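Local coordinates for uncharacterized protein (Bacteroides eggerthii, PDB 4FTD), which is of unknown function but joins an immunoglobulin-like domain to a six-bladed beta-propeller and may take part in carbohydrate metabolism, at residues A[358-362]-A[405-410]; A[181-185]-A[224-228]; A[55-60]-A[73-79]; A[268-274]-A[287-293]. All blocks are in the same frame, centred on the assembly; numbering follows the deposited sequence.

Contact 1 (A[358-362]-A[405-410])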
loop_
_atom_site.group_PDB
_atom_site.type_symbol
_atom_site.label_atom_id
_atom_site.label_comp_id
_atom_site.label_asym_id
_atom_site.label_seq_id
_atom_site.Cartn_x
_atom_site.Cartn_y
_atom_site.Cartn_z
ATOM N N ALA A 358 -5.738 0.859 14.518
ATOM C CA ALA A 358 -6.966 0.216 15.041
ATOM C C ALA A 358 -7.860 1.092 15.908
ATOM O O ALA A 358 -9.081 1.218 15.669
ATOM C CB ALA A 358 -6.591 -1.061 15.791
ATOM N N GLY A 359 -7.282 1.699 16.942
ATOM C CA GLY A 359 -8.108 2.435 17.885
ATOM C C GLY A 359 -8.861 1.531 18.853
ATOM O O GLY A 359 -10.079 1.595 18.937
ATOM N N GLN A 360 -8.113 0.749 19.628
ATOM C CA GLN A 360 -8.671 -0.230 20.579
ATOM C C GLN A 360 -8.729 0.403 21.936
ATOM O O GLN A 360 -7.689 0.756 22.477
ATOM C CB GLN A 360 -7.784 -1.489 20.626
ATOM C CG GLN A 360 -8.199 -2.589 21.605
ATOM C CD GLN A 360 -9.507 -3.260 21.230
ATOM O OE1 GLN A 360 -9.987 -3.118 20.140
ATOM N NE2 GLN A 360 -10.090 -3.991 22.164
ATOM N N GLY A 361 -9.937 0.594 22.457
ATOM C CA GLY A 361 -10.186 1.190 23.763
ATOM C C GLY A 361 -10.781 2.549 23.518
ATOM O O GLY A 361 -10.300 3.306 22.657
ATOM N N ALA A 362 -11.821 2.860 24.278
ATOM C CA ALA A 362 -12.514 4.135 24.188
ATOM C C ALA A 362 -11.590 5.335 24.307
ATOM O O ALA A 362 -11.888 6.367 23.733
ATOM C CB ALA A 362 -13.610 4.201 25.228
ATOM N N SER A 405 -14.260 6.361 16.424
ATOM C CA SER A 405 -13.495 6.578 17.640
ATOM C C SER A 405 -13.145 5.223 18.236
ATOM O O SER A 405 -13.508 4.152 17.715
ATOM C CB SER A 405 -14.291 7.445 18.615
ATOM O OG SER A 405 -15.470 6.778 18.955
ATOM N N GLY A 406 -12.397 5.254 19.315
ATOM C CA GLY A 406 -11.973 4.023 19.918
ATOM C C GLY A 406 -13.112 3.155 20.396
ATOM O O GLY A 406 -14.068 3.650 20.905
ATOM N N ASN A 407 -12.992 1.856 20.209
ATOM C CA ASN A 407 -13.992 0.901 20.695
ATOM C C ASN A 407 -13.303 -0.367 21.204
ATOM O O ASN A 407 -12.076 -0.537 21.073
ATOM C CB ASN A 407 -15.060 0.618 19.604
ATOM C CG ASN A 407 -14.494 -0.038 18.378
ATOM O OD1 ASN A 407 -13.923 -1.124 18.494
ATOM N ND2 ASN A 407 -14.707 0.561 17.179
ATOM N N GLY A 408 -14.092 -1.253 21.800
ATOM C CA GLY A 408 -13.559 -2.491 22.381
ATOM C C GLY A 408 -13.357 -3.637 21.396
ATOM O O GLY A 408 -12.941 -4.685 21.806
ATOM N N ASN A 409 -13.614 -3.449 20.098
ATOM C CA ASN A 409 -13.513 -4.532 19.123
ATOM C C ASN A 409 -12.999 -3.971 17.785
ATOM O O ASN A 409 -13.634 -4.132 16.749
ATOM C CB ASN A 409 -14.871 -5.259 19.008
ATOM C CG ASN A 409 -16.034 -4.300 18.924
ATOM O OD1 ASN A 409 -16.896 -4.292 19.794
ATOM N ND2 ASN A 409 -16.019 -3.416 17.919
ATOM N N ALA A 410 -11.822 -3.348 17.850
ATOM C CA ALA A 410 -11.277 -2.507 16.794
ATOM C C ALA A 410 -10.484 -3.324 15.754
ATOM O O ALA A 410 -9.350 -2.978 15.369
ATOM C CB ALA A 410 -10.436 -1.391 17.439
HETATM O O HOH W 1 -11.002 7.068 21.022
#
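Two loops of the beta-propeller meet where successive blades join: 358-362 follows strand 350-357 within one blade, and 405-410 leads from that blade's last strand, 398-401, into strand 412-420 of the next. Their backbones form a single beta bridge between Q360 and N407. N407 N donates to G359 O at 3.2 Å, and G361 N donates to N407 O at 2.8 Å. The Q360 side chain adds a second pair of bonds, reading the backbone with both ends of its amide: OE1 accepts from A410 N at 2.9 Å while NE2 donates to G408 O at 3.0 Å. N407 OD1 accepts from N409 N at 2.8 Å, an Asx turn just before A410. The close approach depends on one glycine, G406. A beta carbon there would run into G361 O, whereas the bare G406 CA sits 3.2 Å from G359 O and 3.3 Å from G361 O in CA-H...O contacts. One water bridges A362 O and G406 N, at 2.9 Å from each. R435, on strand 426-435, bonds to the carbonyl oxygens of A358, G359 and S405. With little apolar contact beyond A358 CB to A410 CB at 4.2 Å, the junction is held mainly by hydrogen bonds, two between backbones and two from the Q360 amide to backbone groups, which implies a closely defined loop geometry.

Contact 2 (A[181-185]-A[224-228])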
loop_
_atom_site.group_PDB
_atom_site.type_symbol
_atom_site.label_atom_id
_atom_site.label_comp_id
_atom_site.label_asym_id
_atom_site.label_seq_id
_atom_site.Cartn_x
_atom_site.Cartn_y
_atom_site.Cartn_z
ATOM N N ASP A 181 -23.582 -18.306 -0.319
ATOM C CA ASP A 181 -24.351 -19.448 0.175
ATOM C C ASP A 181 -23.777 -19.837 1.517
ATOM O O ASP A 181 -22.614 -20.224 1.585
ATOM C CB ASP A 181 -24.272 -20.592 -0.837
ATOM C CG ASP A 181 -25.080 -21.804 -0.439
ATOM O OD1 ASP A 181 -25.559 -21.912 0.711
ATOM O OD2 ASP A 181 -25.227 -22.675 -1.310
ATOM N N VAL A 182 -24.563 -19.679 2.598
ATOM C CA VAL A 182 -24.108 -20.013 3.966
ATOM C C VAL A 182 -24.888 -21.231 4.522
ATOM O O VAL A 182 -24.937 -21.452 5.718
ATOM C CB VAL A 182 -24.094 -18.783 4.919
ATOM C CG1 VAL A 182 -22.980 -17.813 4.550
ATOM C CG2 VAL A 182 -25.451 -18.075 4.935
ATOM N N THR A 183 -25.447 -22.068 3.653
ATOM C CA THR A 183 -26.128 -23.318 4.104
ATOM C C THR A 183 -25.138 -24.190 4.870
ATOM O O THR A 183 -24.023 -24.409 4.412
ATOM C CB THR A 183 -26.691 -24.112 2.924
ATOM O OG1 THR A 183 -27.413 -23.213 2.115
ATOM C CG2 THR A 183 -27.679 -25.222 3.391
ATOM N N GLY A 184 -25.490 -24.560 6.098
ATOM C CA GLY A 184 -24.579 -25.360 6.954
ATOM C C GLY A 184 -23.384 -24.646 7.538
ATOM O O GLY A 184 -22.557 -25.286 8.185
ATOM N N VAL A 185 -23.272 -23.323 7.337
ATOM C CA VAL A 185 -22.188 -22.558 7.891
ATOM C C VAL A 185 -22.653 -22.138 9.308
ATOM O O VAL A 185 -23.157 -21.022 9.532
ATOM C CB VAL A 185 -21.788 -21.377 6.980
ATOM C CG1 VAL A 185 -20.692 -20.526 7.642
ATOM C CG2 VAL A 185 -21.342 -21.915 5.632
ATOM N N THR A 224 -20.529 -17.925 -6.265
ATOM C CA THR A 224 -21.808 -18.630 -6.370
ATOM C C THR A 224 -21.684 -20.104 -5.934
ATOM O O THR A 224 -22.638 -20.844 -6.032
ATOM C CB THR A 224 -22.377 -18.511 -7.816
ATOM O OG1 THR A 224 -21.399 -18.960 -8.744
ATOM C CG2 THR A 224 -22.731 -17.057 -8.177
ATOM N N SER A 225 -20.532 -20.515 -5.397
ATOM C CA SER A 225 -20.293 -21.938 -5.021
ATOM C C SER A 225 -21.007 -22.302 -3.726
ATOM O O SER A 225 -21.305 -21.438 -2.932
ATOM C CB SER A 225 -18.787 -22.169 -4.791
ATOM O OG SER A 225 -18.060 -21.883 -5.967
ATOM N N ASN A 226 -21.220 -23.595 -3.508
ATOM C CA ASN A 226 -21.605 -24.102 -2.196
ATOM C C ASN A 226 -20.412 -23.909 -1.279
ATOM O O ASN A 226 -19.262 -24.009 -1.738
ATOM C CB ASN A 226 -21.918 -25.593 -2.209
ATOM C CG ASN A 226 -23.008 -25.962 -3.203
ATOM O OD1 ASN A 226 -23.940 -25.221 -3.430
ATOM N ND2 ASN A 226 -22.879 -27.121 -3.790
ATOM N N PRO A 227 -20.659 -23.661 0.011
ATOM C CA PRO A 227 -19.582 -23.563 0.961
ATOM C C PRO A 227 -18.938 -24.965 1.177
ATOM O O PRO A 227 -19.651 -25.943 1.125
ATOM C CB PRO A 227 -20.308 -23.126 2.242
ATOM C CG PRO A 227 -21.686 -23.706 2.111
ATOM C CD PRO A 227 -21.981 -23.533 0.660
ATOM N N GLU A 228 -17.639 -25.033 1.452
ATOM C CA GLU A 228 -16.978 -26.269 1.857
ATOM C C GLU A 228 -16.358 -26.058 3.227
ATOM O O GLU A 228 -15.670 -25.072 3.438
ATOM C CB GLU A 228 -15.882 -26.638 0.860
ATOM C CG GLU A 228 -16.401 -26.868 -0.546
ATOM C CD GLU A 228 -15.289 -27.093 -1.568
ATOM O OE1 GLU A 228 -14.530 -28.072 -1.362
ATOM O OE2 GLU A 228 -15.184 -26.307 -2.569
HETATM O O HOH W 2 -22.107 -18.806 -2.724
HETATM O O HOH W 3 -25.397 -25.260 -0.780
HETATM O O HOH W 4 -24.773 -21.944 -3.945
#
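P227 lays its ring against the turn formed by 181-185, touching three of its residues. P227 CD lies 3.5 Å from D181 O and 3.7 Å from D181 CG, P227 CG comes within 3.4 Å of T183 O, and P227 CB meets V185 CG2 at 3.7 Å. No direct hydrogen bond links the segments, so the ring supplies shape while water supplies the polar links: one molecule accepts from D181 N at 2.9 Å and donates to S225 O at 2.8 Å, and another donates to D181 OD2 at 2.6 Å and, weakly, to N226 OD1 at 3.0 Å. The turn is braced from within. D181 OD1 accepts from T183 N at 2.9 Å in an Asx turn and from T183 OG1 at 2.7 Å, and V185 N donates to V182 O at 3.0 Å, closing a type II turn with G184 at its positive-phi corner. W220 of strand 215-220 touches both V185 and P227, and its indole nitrogen bonds to D181 O. The contact thus lies at the propeller surface, where the connection from strand 178-179 to strand 190-198 of the next blade rests on the loop between that blade's strands 215-220 and 228-233.

Contact 3 (A[55-60]-A[73-79])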
loop_
_atom_site.group_PDB
_atom_site.type_symbol
_atom_site.label_atom_id
_atom_site.label_comp_id
_atom_site.label_asym_id
_atom_site.label_seq_id
_atom_site.Cartn_x
_atom_site.Cartn_y
_atom_site.Cartn_z
ATOM N N PHE A 55 26.610 17.015 -23.475
ATOM C CA PHE A 55 26.456 18.361 -22.889
ATOM C C PHE A 55 27.684 19.243 -23.066
ATOM O O PHE A 55 27.616 20.433 -22.791
ATOM C CB PHE A 55 26.168 18.276 -21.386
ATOM C CG PHE A 55 24.849 17.660 -21.041
ATOM C CD1 PHE A 55 23.696 18.426 -21.051
ATOM C CD2 PHE A 55 24.767 16.337 -20.637
ATOM C CE1 PHE A 55 22.474 17.870 -20.714
ATOM C CE2 PHE A 55 23.547 15.765 -20.301
ATOM C CZ PHE A 55 22.396 16.537 -20.342
ATOM N N SER A 56 28.800 18.670 -23.517
ATOM C CA SER A 56 30.048 19.420 -23.653
ATOM C C SER A 56 30.073 20.431 -24.795
ATOM O O SER A 56 30.870 21.377 -24.751
ATOM C CB SER A 56 31.243 18.457 -23.773
ATOM O OG SER A 56 31.311 17.849 -25.048
ATOM N N ALA A 57 29.262 20.211 -25.830
ATOM C CA ALA A 57 29.170 21.131 -26.943
ATOM C C ALA A 57 27.703 21.218 -27.452
ATOM O O ALA A 57 27.324 20.557 -28.413
ATOM C CB ALA A 57 30.119 20.728 -28.064
ATOM N N LEU A 58 26.885 22.021 -26.768
ATOM C CA LEU A 58 25.494 22.257 -27.200
ATOM C C LEU A 58 25.468 23.379 -28.251
ATOM O O LEU A 58 25.942 24.495 -28.004
ATOM C CB LEU A 58 24.590 22.615 -26.026
ATOM C CG LEU A 58 24.422 21.518 -24.974
ATOM C CD1 LEU A 58 23.500 22.014 -23.897
ATOM C CD2 LEU A 58 23.895 20.224 -25.576
ATOM N N SER A 59 24.937 23.078 -29.433
ATOM C CA SER A 59 24.814 24.044 -30.531
ATOM C C SER A 59 23.431 24.705 -30.362
ATOM O O SER A 59 22.428 24.009 -30.132
ATOM C CB SER A 59 24.946 23.371 -31.912
ATOM O OG SER A 59 26.316 23.051 -32.198
ATOM N N ILE A 60 23.394 26.028 -30.462
ATOM C CA ILE A 60 22.183 26.799 -30.243
ATOM C C ILE A 60 21.891 27.676 -31.445
ATOM O O ILE A 60 22.773 28.004 -32.210
ATOM C CB ILE A 60 22.265 27.672 -28.954
ATOM C CG1 ILE A 60 23.395 28.697 -29.050
ATOM C CG2 ILE A 60 22.459 26.790 -27.695
ATOM C CD1 ILE A 60 23.286 29.812 -28.029
ATOM N N GLU A 73 27.826 30.207 -30.743
ATOM C CA GLU A 73 26.715 29.314 -31.095
ATOM C C GLU A 73 26.856 27.971 -30.445
ATOM O O GLU A 73 26.012 27.114 -30.697
ATOM C CB GLU A 73 26.666 29.065 -32.630
ATOM C CG GLU A 73 26.360 30.275 -33.470
ATOM C CD GLU A 73 25.920 29.923 -34.888
ATOM O OE1 GLU A 73 26.313 28.889 -35.511
ATOM O OE2 GLU A 73 25.123 30.710 -35.392
ATOM N N VAL A 74 27.956 27.753 -29.704
ATOM C CA VAL A 74 28.275 26.466 -29.081
ATOM C C VAL A 74 28.526 26.744 -27.617
ATOM O O VAL A 74 29.194 27.701 -27.304
ATOM C CB VAL A 74 29.504 25.761 -29.701
ATOM C CG1 VAL A 74 29.641 24.350 -29.102
ATOM C CG2 VAL A 74 29.327 25.666 -31.193
HETATM N N MSE A 75 27.964 25.944 -26.724
HETATM C CA MSE A 75 28.125 26.188 -25.281
HETATM C C MSE A 75 28.513 24.896 -24.563
HETATM O O MSE A 75 28.034 23.819 -24.916
HETATM C CB MSE A 75 26.810 26.745 -24.714
HETATM C CG MSE A 75 26.488 28.135 -25.272
HETATM SE SE MSE A 75 24.865 28.882 -24.495
HETATM C CE MSE A 75 25.658 29.491 -22.686
ATOM N N ASP A 76 29.355 25.021 -23.544
ATOM C CA ASP A 76 29.867 23.875 -22.785
ATOM C C ASP A 76 29.094 23.756 -21.471
ATOM O O ASP A 76 29.288 24.557 -20.541
ATOM C CB ASP A 76 31.366 24.062 -22.518
ATOM C CG ASP A 76 32.004 22.864 -21.790
ATOM O OD1 ASP A 76 31.327 21.874 -21.430
ATOM O OD2 ASP A 76 33.219 22.941 -21.562
ATOM N N TYR A 77 28.197 22.781 -21.420
ATOM C CA TYR A 77 27.417 22.464 -20.224
ATOM C C TYR A 77 27.881 21.139 -19.572
ATOM O O TYR A 77 27.089 20.441 -18.959
ATOM C CB TYR A 77 25.923 22.417 -20.583
ATOM C CG TYR A 77 25.302 23.790 -20.576
ATOM C CD1 TYR A 77 25.359 24.604 -21.696
ATOM C CD2 TYR A 77 24.744 24.308 -19.418
ATOM C CE1 TYR A 77 24.813 25.871 -21.678
ATOM C CE2 TYR A 77 24.191 25.578 -19.392
ATOM C CZ TYR A 77 24.238 26.357 -20.529
ATOM O OH TYR A 77 23.680 27.616 -20.534
ATOM N N SER A 78 29.152 20.798 -19.738
ATOM C CA SER A 78 29.738 19.635 -19.089
ATOM C C SER A 78 29.332 19.591 -17.608
ATOM O O SER A 78 29.412 20.595 -16.894
ATOM C CB SER A 78 31.263 19.673 -19.203
ATOM O OG SER A 78 31.663 19.468 -20.535
HETATM N N MSE A 79 28.852 18.427 -17.190
HETATM C CA MSE A 79 28.452 18.144 -15.816
HETATM C C MSE A 79 29.012 16.772 -15.472
HETATM O O MSE A 79 29.062 15.910 -16.341
HETATM C CB MSE A 79 26.928 18.027 -15.741
HETATM C CG MSE A 79 26.194 19.300 -15.617
HETATM SE SE MSE A 79 24.298 19.017 -15.893
HETATM C CE MSE A 79 24.210 19.377 -17.844
#
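A selenomethionine caps an aromatic ring at one end of this antiparallel pair: the methyl M79 CE rests over one face of the F55 ring, 3.7 Å from its centroid, in a CH-pi contact that also brings the selenium near as a Met-aromatic pair. Further along, the tip of L58 lodges beside the Y77 ring, CD1 to CD1 at 3.9 Å, and on the face shared by L58 and M75 the end of I60 rests on selenomethionine M75, CD1 to SE at 4.0 Å. On the opposite face, with S59, V74 packs CG1 against A57 CB at 3.8 Å and CG2 near S59 OG at 4.1 Å. Backbone bonds set this register: L58 N to M75 O, M75 N to L58 O, I60 N to E73 O and Y77 N to F55 O, all 2.8 Å. F55, L58 and Y77 reach V105 of strand 98-106, while I60 touches L90 of strand 85-93. Strand 74-75 therefore closes one edge of the sheet beside 58-64, with F55, L58, I60 and Y77 buried against the facing strands, as in a beta sandwich of the immunoglobulin-like type.

Contact 4 (A[268-274]-A[287-293])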
loop_
_atom_site.group_PDB
_atom_site.type_symbol
_atom_site.label_atom_id
_atom_site.label_comp_id
_atom_site.label_asym_id
_atom_site.label_seq_id
_atom_site.Cartn_x
_atom_site.Cartn_y
_atom_site.Cartn_z
ATOM N N ALA A 268 -4.198 -13.125 24.175
ATOM C CA ALA A 268 -2.880 -12.760 23.604
ATOM C C ALA A 268 -1.740 -13.539 24.287
ATOM O O ALA A 268 -0.704 -12.970 24.644
ATOM C CB ALA A 268 -2.644 -11.238 23.680
ATOM N N THR A 269 -1.964 -14.831 24.523
ATOM C CA THR A 269 -0.911 -15.730 25.026
ATOM C C THR A 269 -0.224 -16.457 23.872
ATOM O O THR A 269 0.919 -16.874 24.004
ATOM C CB THR A 269 -1.413 -16.786 26.023
ATOM O OG1 THR A 269 -2.346 -17.643 25.360
ATOM C CG2 THR A 269 -2.048 -16.128 27.292
ATOM N N GLU A 270 -0.913 -16.648 22.753
ATOM C CA GLU A 270 -0.338 -17.402 21.652
ATOM C C GLU A 270 -1.013 -17.120 20.347
ATOM O O GLU A 270 -2.012 -16.424 20.299
ATOM C CB GLU A 270 -0.445 -18.930 21.967
ATOM C CG GLU A 270 -1.810 -19.470 22.494
ATOM C CD GLU A 270 -2.850 -19.815 21.416
ATOM O OE1 GLU A 270 -2.576 -19.607 20.221
ATOM O OE2 GLU A 270 -3.969 -20.320 21.747
ATOM N N PHE A 271 -0.443 -17.701 19.298
ATOM C CA PHE A 271 -1.050 -17.851 17.994
ATOM C C PHE A 271 -1.106 -19.332 17.670
ATOM O O PHE A 271 -0.185 -20.063 17.967
ATOM C CB PHE A 271 -0.199 -17.201 16.912
ATOM C CG PHE A 271 -0.322 -15.716 16.836
ATOM C CD1 PHE A 271 0.574 -14.908 17.484
ATOM C CD2 PHE A 271 -1.321 -15.132 16.094
ATOM C CE1 PHE A 271 0.467 -13.546 17.412
ATOM C CE2 PHE A 271 -1.431 -13.771 16.015
ATOM C CZ PHE A 271 -0.533 -12.973 16.671
ATOM N N LEU A 272 -2.190 -19.753 17.048
ATOM C CA LEU A 272 -2.288 -21.035 16.353
ATOM C C LEU A 272 -1.829 -20.738 14.939
ATOM O O LEU A 272 -2.368 -19.868 14.302
ATOM C CB LEU A 272 -3.732 -21.549 16.311
ATOM C CG LEU A 272 -4.331 -21.821 17.704
ATOM C CD1 LEU A 272 -5.722 -22.446 17.570
ATOM C CD2 LEU A 272 -3.407 -22.684 18.586
ATOM N N LYS A 273 -0.772 -21.408 14.497
ATOM C CA LYS A 273 -0.283 -21.356 13.113
ATOM C C LYS A 273 -0.859 -22.583 12.382
ATOM O O LYS A 273 -0.411 -23.695 12.588
ATOM C CB LYS A 273 1.257 -21.380 13.061
ATOM C CG LYS A 273 1.771 -21.327 11.638
ATOM C CD LYS A 273 3.249 -21.027 11.518
ATOM C CE LYS A 273 4.093 -22.256 11.780
ATOM N NZ LYS A 273 5.367 -22.131 11.044
ATOM N N VAL A 274 -1.817 -22.361 11.507
ATOM C CA VAL A 274 -2.582 -23.444 10.839
ATOM C C VAL A 274 -2.107 -23.607 9.391
ATOM O O VAL A 274 -2.298 -22.714 8.595
ATOM C CB VAL A 274 -4.065 -23.119 10.875
ATOM C CG1 VAL A 274 -4.897 -24.226 10.206
ATOM C CG2 VAL A 274 -4.528 -22.937 12.329
ATOM N N ILE A 287 -0.536 -28.130 13.140
ATOM C CA ILE A 287 -0.869 -26.860 13.779
ATOM C C ILE A 287 0.166 -26.661 14.866
ATOM O O ILE A 287 0.415 -27.574 15.626
ATOM C CB ILE A 287 -2.269 -26.845 14.409
ATOM C CG1 ILE A 287 -3.325 -26.935 13.289
ATOM C CG2 ILE A 287 -2.428 -25.594 15.289
ATOM C CD1 ILE A 287 -4.731 -27.187 13.761
ATOM N N LYS A 288 0.771 -25.488 14.883
ATOM C CA LYS A 288 1.752 -25.117 15.890
ATOM C C LYS A 288 1.186 -24.012 16.786
ATOM O O LYS A 288 0.434 -23.140 16.330
ATOM C CB LYS A 288 3.041 -24.588 15.253
ATOM C CG LYS A 288 3.768 -25.487 14.269
ATOM C CD LYS A 288 4.249 -26.807 14.843
ATOM C CE LYS A 288 5.069 -27.559 13.793
ATOM N NZ LYS A 288 4.894 -29.031 13.923
ATOM N N VAL A 289 1.558 -24.046 18.057
ATOM C CA VAL A 289 1.165 -23.035 19.043
ATOM C C VAL A 289 2.412 -22.175 19.230
ATOM O O VAL A 289 3.443 -22.684 19.638
ATOM C CB VAL A 289 0.727 -23.686 20.366
ATOM C CG1 VAL A 289 0.517 -22.627 21.443
ATOM C CG2 VAL A 289 -0.550 -24.541 20.119
ATOM N N LEU A 290 2.335 -20.889 18.894
ATOM C CA LEU A 290 3.494 -19.989 18.944
ATOM C C LEU A 290 3.317 -18.977 20.040
ATOM O O LEU A 290 2.231 -18.499 20.225
ATOM C CB LEU A 290 3.645 -19.257 17.614
ATOM C CG LEU A 290 3.707 -20.146 16.365
ATOM C CD1 LEU A 290 3.666 -19.272 15.109
ATOM C CD2 LEU A 290 4.924 -21.071 16.396
ATOM N N PRO A 291 4.403 -18.575 20.712
ATOM C CA PRO A 291 4.263 -17.604 21.796
ATOM C C PRO A 291 3.902 -16.193 21.297
ATOM O O PRO A 291 4.397 -15.740 20.269
ATOM C CB PRO A 291 5.657 -17.629 22.443
ATOM C CG PRO A 291 6.558 -17.866 21.269
ATOM C CD PRO A 291 5.824 -18.902 20.459
ATOM N N SER A 292 2.957 -15.547 21.972
ATOM C CA SER A 292 2.596 -14.147 21.681
ATOM C C SER A 292 2.861 -13.360 22.958
ATOM O O SER A 292 3.636 -13.810 23.797
ATOM C CB SER A 292 1.140 -14.051 21.288
ATOM O OG SER A 292 0.803 -12.719 20.992
ATOM N N LYS A 293 2.266 -12.186 23.132
ATOM C CA LYS A 293 2.474 -11.455 24.420
ATOM C C LYS A 293 1.260 -10.584 24.608
ATOM O O LYS A 293 0.645 -10.192 23.614
ATOM C CB LYS A 293 3.758 -10.659 24.391
ATOM C CG LYS A 293 3.788 -9.478 23.433
ATOM C CD LYS A 293 5.147 -9.295 22.768
ATOM C CE LYS A 293 6.082 -8.369 23.449
ATOM N NZ LYS A 293 7.324 -8.257 22.598
HETATM O O HOH W 5 -1.750 -13.550 20.404
#
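Segments 270-274 and 288-291 belong to the outer hairpin (strands 270-277 and 281-291) of one propeller blade, running antiparallel at 150° with their axes approaching to 4.6 Å at the closest point. Backbone hydrogen bonds come in reciprocal pairs: F271 N to L290 O at 2.9 Å and L290 N to F271 O at 2.8 Å, then K273 N to K288 O at 2.8 Å and K288 N to K273 O at 3.1 Å. S292 N extends the pairing to T269 O at 3.2 Å. Apolar contacts occupy both faces: L272 CD2 meets V289 CG2 at 3.7 Å on one, and L290 CD1 lies 3.8 Å from K273 CB on the other. An aromatic contact joins F271 to W313 of the next blade, the ring planes about 85° apart. The charged ends are met within the protein: K273 NZ forms a salt bridge with E325 and a cation-pi contact with F260, and E270 OE2 bonds to H245 and to the backbone N of G242. Near S292, a water donates to E270 O at 2.9 Å and lies 2.7 Å from S292 OG.

Along the chain the order is contact 3, contact 2, contact 4, contact 1, strictly in series. Contact 3 belongs to the N-terminal immunoglobulin-like domain, and its centre lies about 63 to 72 Å from the centres of the others, on the opposite side of the chain's centre. The remaining three sit in the propeller and do not touch. The centres of contacts 1 and 4 are about 23 Å apart. Those of contacts 2 and 4 are about 29 Å apart. Those of contacts 1 and 2 are about 32 Å apart. Contact 4 pairs strands within one blade, whereas contacts 1 and 2 each involve a connection between successive blades, in a ring closed when strand 120-125 pairs with strand 439-446.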